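Local structure of glucosamine kinase (Streptacidiphilus jiangxiensis, 6HWJ) at residues W195-D200 with I306-G311; D201-A206 with F355-V360; Q214-A219 with I369-R374; L225-H230 with R381-R386. The protein phosphorylates D-glucosamine to D-glucosamine 6-phosphate with ATP and magnesium, and acts more weakly on glucose. One frame throughout, in Å; residues are numbered along the deposited sequence.

Contact 1 of 4, residues W195-D200 with I306-G311; sequences WDWAVD and ILRADG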
# COMPACT_ATOMS: atom_id res chain seq x y z
N TRP A 195 7.91 10.66 -4.44
CA TRP A 195 8.85 10.58 -5.57
C TRP A 195 8.86 11.88 -6.36
O TRP A 195 9.75 12.07 -7.20
CB TRP A 195 8.51 9.37 -6.45
CG TRP A 195 9.10 8.12 -5.86
CD1 TRP A 195 8.42 7.03 -5.37
CD2 TRP A 195 10.49 7.85 -5.67
NE1 TRP A 195 9.32 6.09 -4.90
CE2 TRP A 195 10.59 6.57 -5.07
CE3 TRP A 195 11.67 8.55 -5.96
CZ2 TRP A 195 11.82 5.99 -4.75
CZ3 TRP A 195 12.89 7.97 -5.64
CH2 TRP A 195 12.95 6.71 -5.04
N ASP A 196 7.90 12.77 -6.12
CA ASP A 196 7.97 14.15 -6.58
C ASP A 196 8.57 15.07 -5.51
O ASP A 196 9.60 15.70 -5.73
CB ASP A 196 6.59 14.66 -7.01
CG ASP A 196 6.10 13.98 -8.28
OD1 ASP A 196 6.88 13.91 -9.25
OD2 ASP A 196 4.95 13.51 -8.30
N TRP A 197 7.93 15.15 -4.33
CA TRP A 197 8.28 16.21 -3.39
C TRP A 197 9.58 15.94 -2.65
O TRP A 197 10.30 16.89 -2.34
CB TRP A 197 7.16 16.47 -2.36
CG TRP A 197 6.75 15.34 -1.45
CD1 TRP A 197 5.61 14.59 -1.55
CD2 TRP A 197 7.43 14.88 -0.28
NE1 TRP A 197 5.56 13.67 -0.52
CE2 TRP A 197 6.67 13.83 0.27
CE3 TRP A 197 8.62 15.23 0.36
CZ2 TRP A 197 7.06 13.14 1.42
CZ3 TRP A 197 9.00 14.54 1.48
CH2 TRP A 197 8.22 13.50 1.99
N ALA A 198 9.91 14.67 -2.37
CA ALA A 198 11.16 14.39 -1.69
C ALA A 198 12.35 14.60 -2.61
O ALA A 198 13.38 15.14 -2.19
CB ALA A 198 11.17 12.97 -1.12
N VAL A 199 12.23 14.18 -3.87
CA VAL A 199 13.28 14.45 -4.85
C VAL A 199 13.47 15.95 -5.01
O VAL A 199 14.59 16.44 -5.11
CB VAL A 199 12.93 13.77 -6.19
CG1 VAL A 199 13.83 14.27 -7.30
CG2 VAL A 199 13.04 12.23 -6.05
N ASP A 200 12.37 16.71 -5.03
CA ASP A 200 12.50 18.15 -5.16
C ASP A 200 13.19 18.78 -3.95
O ASP A 200 14.05 19.66 -4.11
CB ASP A 200 11.13 18.78 -5.39
CG ASP A 200 11.23 20.26 -5.72
OD1 ASP A 200 11.78 20.57 -6.79
OD2 ASP A 200 10.78 21.09 -4.91
N ILE A 306 3.47 8.50 0.31
CA ILE A 306 3.24 9.67 1.17
C ILE A 306 2.91 10.86 0.28
O ILE A 306 3.76 11.32 -0.49
CB ILE A 306 4.44 9.98 2.07
CG1 ILE A 306 4.90 8.73 2.85
CG2 ILE A 306 4.07 11.12 3.04
CD1 ILE A 306 3.92 8.23 3.90
N LEU A 307 1.69 11.37 0.43
CA LEU A 307 1.30 12.61 -0.21
C LEU A 307 1.64 13.79 0.70
O LEU A 307 1.53 13.69 1.93
CB LEU A 307 -0.20 12.60 -0.49
CG LEU A 307 -0.68 11.36 -1.26
CD1 LEU A 307 -2.20 11.39 -1.38
CD2 LEU A 307 -0.04 11.27 -2.62
N ARG A 308 2.08 14.91 0.10
CA ARG A 308 2.37 16.12 0.84
C ARG A 308 1.76 17.32 0.14
O ARG A 308 1.92 17.48 -1.08
CB ARG A 308 3.89 16.33 1.00
CG ARG A 308 4.22 17.43 1.97
CD ARG A 308 5.70 17.59 2.19
NE ARG A 308 6.36 18.30 1.10
CZ ARG A 308 7.66 18.56 1.07
NH1 ARG A 308 8.18 19.20 0.04
NH2 ARG A 308 8.44 18.17 2.07
N ALA A 309 1.05 18.16 0.89
CA ALA A 309 0.56 19.43 0.39
C ALA A 309 0.42 20.41 1.56
O ALA A 309 -0.15 20.08 2.59
CB ALA A 309 -0.80 19.26 -0.31
N ASP A 310 0.94 21.62 1.38
CA ASP A 310 0.82 22.68 2.39
C ASP A 310 1.32 22.22 3.76
O ASP A 310 0.75 22.56 4.80
CB ASP A 310 -0.63 23.16 2.49
CG ASP A 310 -1.23 23.51 1.15
OD1 ASP A 310 -0.55 24.21 0.37
OD2 ASP A 310 -2.36 23.07 0.89
N GLY A 311 2.39 21.45 3.77
CA GLY A 311 2.96 21.00 5.02
C GLY A 311 2.24 19.86 5.68
O GLY A 311 2.66 19.44 6.77
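Trp197 on helix 194-207 meets the strand 306-309 with both the edge and one face of its indole. At the edge, NE1 donates to the backbone O of Ile306 over 3.0 Å in a fairly straight bond (161°). The oxygen lies close to the indole plane, while the donor sits well above the carbonyl plane. Further along the same edge, Trp197 CZ2 rests 4.0 Å from Ile306 CG2. Over the face lies Arg308: its CB stands 3.6 Å from the centroid of the five-membered ring in a CH-pi contact, and the guanidinium lies over the CD2-CE3 side of the indole, with NH2 3.4 Å from Trp197 CE3. The two planes are 24° apart. A bend at chi3 (78°) in an otherwise extended arginine chain folds the group back over the ring. Ala198 CB backs the opposite indole face. Beyond this shell, Arg308 NH2 is fixed by a salt bridge to Asp201 and a hydrogen bond to Tyr313 OH, and the Tyr313 ring meets Trp197 edge-to-face. Leu307, on the other side of the strand, approaches Leu188 and Asp193, inferred to bind ATP. The strand follows Gln305, a magnesium ligand, and forms with 312-315 the hairpin between sugar-binding Asp300 and metal-binding Asp317, a placement consistent with the catalytic and metal-binding segments of protein kinase-like phosphotransferases.

Contact 2 of 4, residues D201-A206 with F355-V360; sequences DVRRLA and FRTPDV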
# COMPACT_ATOMS: atom_id res chain seq x y z
N ASP A 201 12.82 18.37 -2.74
CA ASP A 201 13.50 18.87 -1.54
C ASP A 201 15.01 18.69 -1.64
O ASP A 201 15.79 19.64 -1.45
CB ASP A 201 13.01 18.14 -0.29
CG ASP A 201 11.65 18.59 0.17
OD1 ASP A 201 11.11 19.57 -0.39
OD2 ASP A 201 11.13 17.96 1.12
N VAL A 202 15.45 17.46 -1.92
CA VAL A 202 16.89 17.16 -1.90
C VAL A 202 17.61 17.84 -3.04
O VAL A 202 18.76 18.26 -2.89
CB VAL A 202 17.07 15.61 -1.92
CG1 VAL A 202 18.53 15.23 -2.05
CG2 VAL A 202 16.46 15.02 -0.66
N ARG A 203 16.95 17.98 -4.19
CA ARG A 203 17.51 18.77 -5.28
C ARG A 203 17.71 20.22 -4.86
O ARG A 203 18.74 20.84 -5.15
CB ARG A 203 16.55 18.66 -6.48
CG ARG A 203 17.06 19.18 -7.78
CD ARG A 203 16.13 18.70 -8.91
NE ARG A 203 16.55 17.41 -9.46
CZ ARG A 203 15.74 16.55 -10.08
NH1 ARG A 203 14.45 16.82 -10.21
NH2 ARG A 203 16.23 15.42 -10.57
N ARG A 204 16.73 20.78 -4.15
CA ARG A 204 16.86 22.16 -3.69
C ARG A 204 17.99 22.29 -2.69
O ARG A 204 18.79 23.23 -2.76
CB ARG A 204 15.52 22.64 -3.12
CG ARG A 204 14.46 22.84 -4.21
CD ARG A 204 13.07 23.15 -3.65
NE ARG A 204 12.97 24.50 -3.07
CZ ARG A 204 12.47 24.78 -1.87
NH1 ARG A 204 11.99 23.82 -1.09
NH2 ARG A 204 12.43 26.04 -1.46
N LEU A 205 18.12 21.32 -1.77
CA LEU A 205 19.29 21.26 -0.90
C LEU A 205 20.58 21.29 -1.72
O LEU A 205 21.49 22.08 -1.45
CB LEU A 205 19.24 20.00 -0.04
CG LEU A 205 20.49 19.66 0.79
CD1 LEU A 205 20.69 20.69 1.90
CD2 LEU A 205 20.38 18.26 1.37
N ALA A 206 20.67 20.43 -2.74
CA ALA A 206 21.90 20.37 -3.53
C ALA A 206 22.20 21.70 -4.19
O ALA A 206 23.38 22.07 -4.33
CB ALA A 206 21.79 19.26 -4.57
N PHE A 355 21.96 11.00 -9.50
CA PHE A 355 22.05 10.37 -10.81
C PHE A 355 21.40 11.22 -11.90
O PHE A 355 21.90 11.27 -13.04
CB PHE A 355 21.37 8.99 -10.72
CG PHE A 355 21.48 8.16 -11.98
CD1 PHE A 355 22.56 7.32 -12.18
CD2 PHE A 355 20.45 8.15 -12.91
CE1 PHE A 355 22.66 6.53 -13.31
CE2 PHE A 355 20.54 7.35 -14.05
CZ PHE A 355 21.63 6.54 -14.24
N ARG A 356 20.30 11.90 -11.59
CA ARG A 356 19.50 12.57 -12.60
C ARG A 356 19.81 14.06 -12.75
O ARG A 356 19.41 14.65 -13.76
CB ARG A 356 18.00 12.44 -12.28
CG ARG A 356 17.51 11.02 -12.34
CD ARG A 356 16.00 10.95 -12.15
NE ARG A 356 15.52 9.56 -12.12
CZ ARG A 356 14.30 9.20 -11.76
NH1 ARG A 356 13.41 10.12 -11.43
NH2 ARG A 356 13.97 7.92 -11.75
N THR A 357 20.52 14.66 -11.81
CA THR A 357 20.60 16.12 -11.77
C THR A 357 21.93 16.60 -12.34
O THR A 357 22.98 16.33 -11.72
CB THR A 357 20.44 16.61 -10.33
OG1 THR A 357 19.25 16.05 -9.76
CG2 THR A 357 20.35 18.14 -10.28
N PRO A 358 21.95 17.30 -13.46
CA PRO A 358 23.23 17.80 -13.98
C PRO A 358 23.93 18.70 -12.98
O PRO A 358 23.28 19.45 -12.25
CB PRO A 358 22.82 18.58 -15.24
CG PRO A 358 21.52 17.99 -15.65
CD PRO A 358 20.83 17.60 -14.37
N ASP A 359 25.27 18.62 -12.95
CA ASP A 359 26.12 19.52 -12.16
C ASP A 359 25.81 19.46 -10.67
O ASP A 359 26.11 20.39 -9.93
CB ASP A 359 25.98 20.97 -12.65
CG ASP A 359 26.55 21.17 -14.05
OD1 ASP A 359 27.69 20.74 -14.29
OD2 ASP A 359 25.85 21.74 -14.91
N VAL A 360 25.19 18.39 -10.21
CA VAL A 360 24.90 18.25 -8.79
C VAL A 360 26.19 17.96 -8.03
O VAL A 360 27.08 17.26 -8.52
CB VAL A 360 23.87 17.13 -8.58
CG1 VAL A 360 24.51 15.78 -8.85
CG2 VAL A 360 23.28 17.20 -7.17
O HOH W 1 13.39 13.45 -11.09
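The guanidinium of Arg203 turns its edge to Thr357, with Thr357 OG1 and Arg356 CB both near its plane. It grips the hydroxyl side-on with two nitrogens: NE donates to Thr357 OG1 over 3.0 Å, and NH2 reaches the same oxygen over 3.2 Å at a more bent angle (144°). Arg356 CB flanks NH2 at 3.9 Å. The second guanidinium, that of Arg356, has a water at its edge, which links it only weakly to Arg203 NH2. The Arg203 chain runs out extended and turns at its third torsion (-90°), which lays NE and NH2 alongside the threonine. Thr357 OG1 is also hydrogen-bonded to Val353 O one turn back, so three bonds hold it at the point where the chain leaves helix 335-356. From there a type II turn, Thr357 to Val360, swings the chain back, and Val360 CG2 packs 3.6 Å from Ala206 CB. This surface contact ties the last turns of helix 194-207 to the link between helices 335-356 and 362-386; Ala206 also touches Val365 on the latter, and Val202 packs on both helices.

Contact 3 of 4, residues Q214-A219 with I369-R374; sequences QALLPA and IAAAQR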
# COMPACT_ATOMS: atom_id res chain seq x y z
N GLN A 214 16.54 22.32 6.92
CA GLN A 214 15.26 22.36 6.25
C GLN A 214 15.02 21.09 5.44
O GLN A 214 13.90 20.57 5.40
CB GLN A 214 15.18 23.58 5.33
CG GLN A 214 15.08 24.88 6.09
CD GLN A 214 15.35 26.08 5.21
OE1 GLN A 214 16.13 26.00 4.25
NE2 GLN A 214 14.72 27.20 5.55
N ALA A 215 16.07 20.59 4.79
CA ALA A 215 15.91 19.39 3.98
C ALA A 215 15.78 18.13 4.83
O ALA A 215 15.27 17.12 4.35
CB ALA A 215 17.08 19.24 3.02
N LEU A 216 16.22 18.18 6.09
CA LEU A 216 16.09 17.03 6.98
C LEU A 216 14.73 16.96 7.67
O LEU A 216 14.31 15.88 8.10
CB LEU A 216 17.18 17.06 8.04
CG LEU A 216 18.59 16.71 7.57
CD1 LEU A 216 19.62 16.97 8.63
CD2 LEU A 216 18.65 15.22 7.12
N LEU A 217 14.02 18.07 7.78
CA LEU A 217 12.76 18.05 8.53
C LEU A 217 11.78 17.02 8.01
O LEU A 217 11.18 16.29 8.83
CB LEU A 217 12.14 19.46 8.54
CG LEU A 217 10.76 19.56 9.19
CD1 LEU A 217 10.79 19.15 10.65
CD2 LEU A 217 10.21 20.99 9.03
N PRO A 218 11.56 16.88 6.69
CA PRO A 218 10.60 15.85 6.24
C PRO A 218 10.97 14.44 6.71
O PRO A 218 10.08 13.63 6.98
CB PRO A 218 10.64 15.97 4.71
CG PRO A 218 11.08 17.41 4.48
CD PRO A 218 12.07 17.67 5.57
N ALA A 219 12.25 14.12 6.78
CA ALA A 219 12.64 12.80 7.25
C ALA A 219 12.19 12.59 8.69
O ALA A 219 11.73 11.50 9.06
CB ALA A 219 14.15 12.60 7.11
N ILE A 369 21.63 11.83 2.96
CA ILE A 369 21.20 10.43 3.05
C ILE A 369 21.45 9.88 4.45
O ILE A 369 20.56 9.30 5.08
CB ILE A 369 21.91 9.58 1.98
CG1 ILE A 369 21.42 9.98 0.58
CG2 ILE A 369 21.68 8.08 2.25
CD1 ILE A 369 22.11 9.23 -0.54
N ALA A 370 22.68 10.04 4.95
CA ALA A 370 23.02 9.52 6.26
C ALA A 370 22.24 10.25 7.36
O ALA A 370 21.67 9.62 8.26
CB ALA A 370 24.53 9.66 6.50
N ALA A 371 22.20 11.58 7.29
CA ALA A 371 21.51 12.35 8.32
C ALA A 371 20.00 12.13 8.28
O ALA A 371 19.34 12.15 9.33
CB ALA A 371 21.85 13.83 8.16
N ALA A 372 19.44 11.89 7.09
CA ALA A 372 17.99 11.68 6.99
C ALA A 372 17.58 10.37 7.64
O ALA A 372 16.54 10.29 8.31
CB ALA A 372 17.56 11.71 5.52
N GLN A 373 18.41 9.32 7.48
CA GLN A 373 18.11 8.05 8.13
C GLN A 373 18.17 8.20 9.64
O GLN A 373 17.31 7.66 10.34
CB GLN A 373 19.06 6.96 7.60
CG GLN A 373 18.77 6.67 6.10
CD GLN A 373 19.69 5.63 5.46
OE1 GLN A 373 19.63 4.45 5.77
NE2 GLN A 373 20.53 6.08 4.54
N ARG A 374 19.15 8.94 10.17
CA ARG A 374 19.21 9.20 11.60
C ARG A 374 18.04 10.06 12.06
O ARG A 374 17.45 9.79 13.12
CB ARG A 374 20.54 9.87 11.94
CG ARG A 374 20.71 10.25 13.42
CD ARG A 374 20.42 9.07 14.34
NE ARG A 374 21.19 7.88 13.97
CZ ARG A 374 20.92 6.65 14.37
NH1 ARG A 374 21.68 5.64 13.98
NH2 ARG A 374 19.89 6.42 15.17
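Helices 214-219 and 369-374 pass each other at 41° with their axes 8.6 Å apart, and their backbones are nearest at Ala219 and Ala372, whose CA atoms are 5.5 Å apart. Small residues permit this approach. Ala219 CB and Ala372 CB meet at 3.9 Å, and Ala219 CB also rests 3.5 Å from Ala372 O. One turn earlier, Leu216 supplies the bulk: CG lies beside the backbone N (chi1 -73°) and the chain then extends toward the other helix, which puts CD2 3.4 Å from Ala372 N and 3.6 Å from Ala371 CB. One methyl thus presses on backbone and side chain together, while CD1 touches Ala371 CB alone. No hydrogen bond joins these two segments, but a polar tie forms beside them. Helix 212-234 is kinked at Pro218 and Ala219, where Ala219 N makes only a weak bond, to Leu216 O, in place of the regular helical one. Ala215 O, which probably thereby lacks its helical donor, accepts from the indole NE1 of Trp368 on helix 362-386. Leu216 also packs against Trp368 and Ser375. Close helix packing through alanines, with one leucine laid across the facing backbone, joins helices 212-234 and 362-386 within the C-terminal helical lobe, away from the annotated sites.

Contact 4 of 4, residues L225-H230 with R381-R386; sequences LTARMH and RTTLAR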
# COMPACT_ATOMS: atom_id res chain seq x y z
N LEU A 225 5.34 10.24 11.68
CA LEU A 225 4.14 9.70 11.06
C LEU A 225 4.11 8.17 11.16
O LEU A 225 3.09 7.58 11.54
CB LEU A 225 4.05 10.15 9.59
CG LEU A 225 2.88 9.63 8.74
CD1 LEU A 225 2.66 10.55 7.54
CD2 LEU A 225 3.14 8.20 8.22
N THR A 226 5.23 7.53 10.83
CA THR A 226 5.34 6.08 10.89
C THR A 226 5.10 5.56 12.30
O THR A 226 4.45 4.52 12.48
CB THR A 226 6.73 5.65 10.40
OG1 THR A 226 7.01 6.25 9.13
CG2 THR A 226 6.80 4.12 10.28
N ALA A 227 5.60 6.27 13.32
CA ALA A 227 5.40 5.85 14.70
C ALA A 227 3.94 6.01 15.13
O ALA A 227 3.38 5.13 15.81
CB ALA A 227 6.32 6.64 15.64
N ARG A 228 3.31 7.12 14.75
CA ARG A 228 1.89 7.30 15.02
C ARG A 228 1.06 6.22 14.32
O ARG A 228 0.09 5.69 14.89
CB ARG A 228 1.43 8.69 14.57
CG ARG A 228 2.03 9.84 15.38
CD ARG A 228 1.71 11.19 14.71
NE ARG A 228 2.15 12.30 15.56
CZ ARG A 228 2.15 13.58 15.18
NH1 ARG A 228 1.77 13.92 13.95
NH2 ARG A 228 2.55 14.52 16.03
N MET A 229 1.41 5.93 13.07
CA MET A 229 0.73 4.87 12.31
C MET A 229 0.87 3.52 13.02
O MET A 229 -0.14 2.84 13.27
CB MET A 229 1.32 4.82 10.90
CG MET A 229 0.66 3.82 9.96
SD MET A 229 1.48 3.79 8.33
CE MET A 229 2.96 2.85 8.72
N HIS A 230 2.10 3.15 13.40
CA HIS A 230 2.30 1.84 14.04
C HIS A 230 1.61 1.76 15.40
O HIS A 230 1.02 0.73 15.75
CB HIS A 230 3.79 1.54 14.18
CG HIS A 230 4.46 1.19 12.90
ND1 HIS A 230 5.82 1.25 12.73
CD2 HIS A 230 3.95 0.76 11.72
CE1 HIS A 230 6.12 0.88 11.50
NE2 HIS A 230 5.00 0.58 10.87
N ARG A 381 11.65 6.71 17.04
CA ARG A 381 11.83 6.21 18.41
C ARG A 381 11.26 7.16 19.44
O ARG A 381 10.57 6.74 20.38
CB ARG A 381 13.32 5.98 18.70
CG ARG A 381 13.92 4.72 18.07
CD ARG A 381 15.25 4.38 18.73
NE ARG A 381 15.82 3.14 18.21
CZ ARG A 381 16.76 3.08 17.27
NH1 ARG A 381 17.23 4.19 16.71
NH2 ARG A 381 17.21 1.90 16.87
N THR A 382 11.53 8.47 19.29
CA THR A 382 11.00 9.45 20.24
C THR A 382 9.47 9.43 20.25
O THR A 382 8.85 9.49 21.32
CB THR A 382 11.51 10.85 19.90
OG1 THR A 382 12.93 10.84 19.88
CG2 THR A 382 11.04 11.87 20.94
N THR A 383 8.85 9.35 19.08
CA THR A 383 7.39 9.33 19.01
C THR A 383 6.82 8.04 19.59
O THR A 383 5.86 8.07 20.39
CB THR A 383 6.93 9.56 17.58
OG1 THR A 383 7.40 10.83 17.13
CG2 THR A 383 5.40 9.53 17.48
N LEU A 384 7.41 6.88 19.24
CA LEU A 384 6.96 5.64 19.87
C LEU A 384 7.02 5.74 21.39
O LEU A 384 6.11 5.29 22.09
CB LEU A 384 7.80 4.45 19.41
CG LEU A 384 7.54 3.90 18.01
CD1 LEU A 384 8.37 2.61 17.82
CD2 LEU A 384 6.07 3.60 17.77
N ALA A 385 8.09 6.34 21.92
CA ALA A 385 8.22 6.45 23.37
C ALA A 385 7.17 7.41 23.93
O ALA A 385 6.54 7.13 24.96
CB ALA A 385 9.63 6.92 23.75
N ARG A 386 6.95 8.54 23.27
CA ARG A 386 5.90 9.46 23.68
C ARG A 386 4.53 8.79 23.70
O ARG A 386 3.67 9.14 24.52
CB ARG A 386 5.88 10.67 22.75
CG ARG A 386 4.98 11.79 23.17
CD ARG A 386 5.13 13.00 22.23
NE ARG A 386 4.58 14.21 22.83
CZ ARG A 386 4.61 15.41 22.25
NH1 ARG A 386 5.16 15.56 21.05
NH2 ARG A 386 4.08 16.46 22.87
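Thr383 OG1 is held by two partners, Ala379 O one turn back in its own helix and Thr224 OG1 on the helix opposite, so the hydroxyl links helices 362-386 and 212-234 while its methyl does the packing. That division follows from the first torsion: OG1 sits beside the backbone N (chi1 -61°), and CG2 points to helix 225-230, where it meets Ala227 CB at 3.5 Å and Arg228 CG at 4.0 Å. Ala227 is the centre of the apolar contact. Its CB is wedged between Thr383 and Leu384, whose CD2 lies 3.7 Å away, and the same CD2 comes equally close to Ala227 O. With a methyl at this position the CA atoms of Ala227 and Leu384 come within 5.4 Å, and the helix axes within 8.2 Å at 35°. The methylene stem of Arg228 closes one side, while its guanidinium pairs with Glu162 in a salt bridge that probably offsets the like charge of nearby Arg386. Flanking the contact on the neighbouring turn, the buried His230 ring has a hydrogen-bond partner at each nitrogen, Tyr380 OH at ND1 and Asp338 OD2 at NE2, which fixes its rotation; Thr226 O lies over one face. Through these bonds the histidine reaches from helix 212-234 to helices 335-356 and 362-386, placing the contact beside a junction of these three helices, in a C-terminal helical lobe consistent with aminoglycoside phosphotransferase-like kinases.

How the contacts relate
Contacts 1 and 2 share helix 194-207 and are linked directly: Asp201 OD2 of contact 2 reaches Arg308 NH2 of contact 1 at 2.9 Å. Pro218 of contact 3 joins them, with its CG 3.4 Å from Asp201 OD2 and 3.7 Å from Arg308 NH2, so the kink of helix 212-234 seats against this ion pair. Contacts 3 and 4 use the same two helices, 212-234 and 362-386, at points whose centres are about 16 Å apart. Contacts 2 and 4 are the distant ends of the set, centres about 30 Å apart. Contact 1 lies nearest the active site, the Leu307 side chain being about 8 Å from a magnesium ion, whereas contacts 3 and 4 lie away from it.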